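PDB 2IFR: scytalidopepsin B from Scytalidium lignicola, which hydrolyses peptide bonds at acidic pH as a glutamic peptidase of the A4 family. Local coordinates for residues C194-G198 with T199-C203. Sequence-based numbering, arbitrary orientation.
Sequences CSVSG and TTVSC
Val196 reaches across to Val201 with its CG2 methyl, which lies 4.2 Å from Val201 CG2, a side-by-side apolar contact within a beta hairpin with a two-residue turn (Gly198-Thr199). In this all-beta peptidase the hairpin joins strand 189-197 to strand 200-205 through a type II' turn running from Ser197 to Thr200. The short strand segments run nearly antiparallel, 158° between their N-to-C directions, and Gly198 occupies the first corner with a positive phi. Two reciprocal pairs of backbone hydrogen bonds fix the register. Next to the turn, Ser197 N donates to Thr200 O, while Thr200 N returns a bond to Ser197 O from above the carbonyl plane, 40° out of it. At the second pair, Ser202 N approaches Ser195 O almost head-on at 2.9 Å, and Ser195 N gives a 2.8 Å bond to Ser202 O. Val196 and Val201 form the non-hydrogen-bonded pair in between, sharing a face with Cys194 and Cys203; Leu176 touches both valines, and Phe133 and Phe162 also pack on Val201. The other face carries Ser195, Ser197, Thr200 and Ser202, and Ser202 OG makes a weak hydrogen bond to Glu161 of strand 155-169. The disulfide joins directly opposed residues of a non-hydrogen-bonded pair: Cys194 CA and Cys203 CA lie 3.8 Å apart. Each sulfur stands beside its own backbone N and opposite its carbonyl carbon, a torsion that turns it toward its partner over the shared face, and the covalent bond from Cys194 SG to Cys203 SG measures 2.0 Å with a chi3 of 108°.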
ATOM      1  N   CYS A 194      13.278   0.239   4.911  1.00 16.91           N
ATOM      2  CA  CYS A 194      12.103  -0.188   5.663  1.00 18.97           C
ATOM      3  C   CYS A 194      12.568  -1.271   6.633  1.00 19.32           C
ATOM      4  O   CYS A 194      13.327  -2.212   6.234  1.00 18.08           O
ATOM      5  CB  CYS A 194      11.070  -0.834   4.742  1.00 20.59           C
ATOM      6  SG  CYS A 194      10.237   0.259   3.563  1.00 21.13           S
ATOM      7  N   SER A 195      12.150  -1.167   7.885  1.00 21.40           N
ATOM      8  CA  SER A 195      12.506  -2.165   8.888  1.00 25.06           C
ATOM      9  C   SER A 195      11.277  -2.452   9.778  1.00 26.38           C
ATOM     10  O   SER A 195      10.299  -1.614   9.849  1.00 27.52           O
ATOM     11  CB  SER A 195      13.653  -1.644   9.751  1.00 23.87           C
ATOM     12  OG  SER A 195      13.286  -0.413  10.312  1.00 30.64           O
ATOM     13  N   VAL A 196      11.283  -3.598  10.436  1.00 26.89           N
ATOM     14  CA  VAL A 196      10.196  -3.974  11.345  1.00 28.88           C
ATOM     15  C   VAL A 196      10.664  -3.905  12.801  1.00 31.66           C
ATOM     16  O   VAL A 196      11.880  -4.141  13.116  1.00 30.89           O
ATOM     17  CB  VAL A 196       9.735  -5.396  11.080  1.00 30.43           C
ATOM     18  CG1 VAL A 196       8.775  -5.842  12.183  1.00 33.27           C
ATOM     19  CG2 VAL A 196       9.057  -5.471   9.725  1.00 27.04           C
ATOM     20  N   SER A 197       9.747  -3.564  13.700  1.00 32.80           N
ATOM     21  CA  SER A 197      10.029  -3.498  15.129  1.00 32.27           C
ATOM     22  C   SER A 197       8.679  -3.564  15.838  1.00 32.01           C
ATOM     23  O   SER A 197       7.863  -2.597  15.725  1.00 31.58           O
ATOM     24  CB  SER A 197      10.713  -2.184  15.484  1.00 33.07           C
ATOM     25  OG  SER A 197      10.861  -2.076  16.894  1.00 36.54           O
ATOM     26  N   GLY A 198       8.414  -4.664  16.544  1.00 31.30           N
ATOM     27  CA  GLY A 198       7.157  -4.805  17.272  1.00 29.19           C
ATOM     28  C   GLY A 198       5.926  -4.790  16.377  1.00 26.64           C
ATOM     29  O   GLY A 198       5.704  -5.735  15.563  1.00 27.47           O
ATOM     30  N   THR A 199       5.107  -3.750  16.487  1.00 25.11           N
ATOM     31  CA  THR A 199       3.903  -3.677  15.628  1.00 25.50           C
ATOM     32  C   THR A 199       4.095  -2.478  14.693  1.00 25.22           C
ATOM     33  O   THR A 199       3.091  -1.883  14.165  1.00 26.15           O
ATOM     34  CB  THR A 199       2.597  -3.494  16.485  1.00 24.77           C
ATOM     35  OG1 THR A 199       2.764  -2.387  17.378  1.00 27.77           O
ATOM     36  CG2 THR A 199       2.321  -4.753  17.335  1.00 26.12           C
ATOM     37  N   THR A 200       5.358  -2.125  14.444  1.00 22.55           N
ATOM     38  CA  THR A 200       5.678  -0.963  13.592  1.00 20.32           C
ATOM     39  C   THR A 200       6.523  -1.334  12.372  1.00 21.15           C
ATOM     40  O   THR A 200       7.518  -2.112  12.490  1.00 20.31           O
ATOM     41  CB  THR A 200       6.449   0.113  14.412  1.00 20.01           C
ATOM     42  OG1 THR A 200       5.684   0.485  15.558  0.50 10.35           O
ATOM     43  CG2 THR A 200       6.724   1.373  13.563  0.50 12.13           C
ATOM     44  N   VAL A 201       6.140  -0.837  11.198  1.00 21.47           N
ATOM     45  CA  VAL A 201       6.926  -1.037   9.961  1.00 19.57           C
ATOM     46  C   VAL A 201       7.327   0.409   9.641  1.00 22.55           C
ATOM     47  O   VAL A 201       6.446   1.303   9.357  1.00 23.38           O
ATOM     48  CB  VAL A 201       6.104  -1.637   8.800  1.00 19.44           C
ATOM     49  CG1 VAL A 201       6.969  -1.710   7.520  1.00 20.73           C
ATOM     50  CG2 VAL A 201       5.651  -3.057   9.166  1.00 18.54           C
ATOM     51  N   SER A 202       8.620   0.688   9.698  1.00 22.63           N
ATOM     52  CA  SER A 202       9.106   2.048   9.487  1.00 23.68           C
ATOM     53  C   SER A 202       9.950   2.136   8.225  1.00 23.88           C
ATOM     54  O   SER A 202      10.955   1.363   8.051  1.00 22.34           O
ATOM     55  CB  SER A 202       9.909   2.475  10.713  1.00 24.66           C
ATOM     56  OG  SER A 202      10.437   3.781  10.517  1.00 32.59           O
ATOM     57  N   CYS A 203       9.589   3.051   7.335  1.00 22.00           N
ATOM     58  CA  CYS A 203      10.300   3.156   6.083  1.00 21.10           C
ATOM     59  C   CYS A 203      10.887   4.536   5.855  1.00 20.54           C
ATOM     60  O   CYS A 203      10.122   5.528   5.655  1.00 21.20           O
ATOM     61  CB  CYS A 203       9.358   2.841   4.932  1.00 21.27           C
ATOM     62  SG  CYS A 203       8.786   1.122   4.710  1.00 25.11           S
TER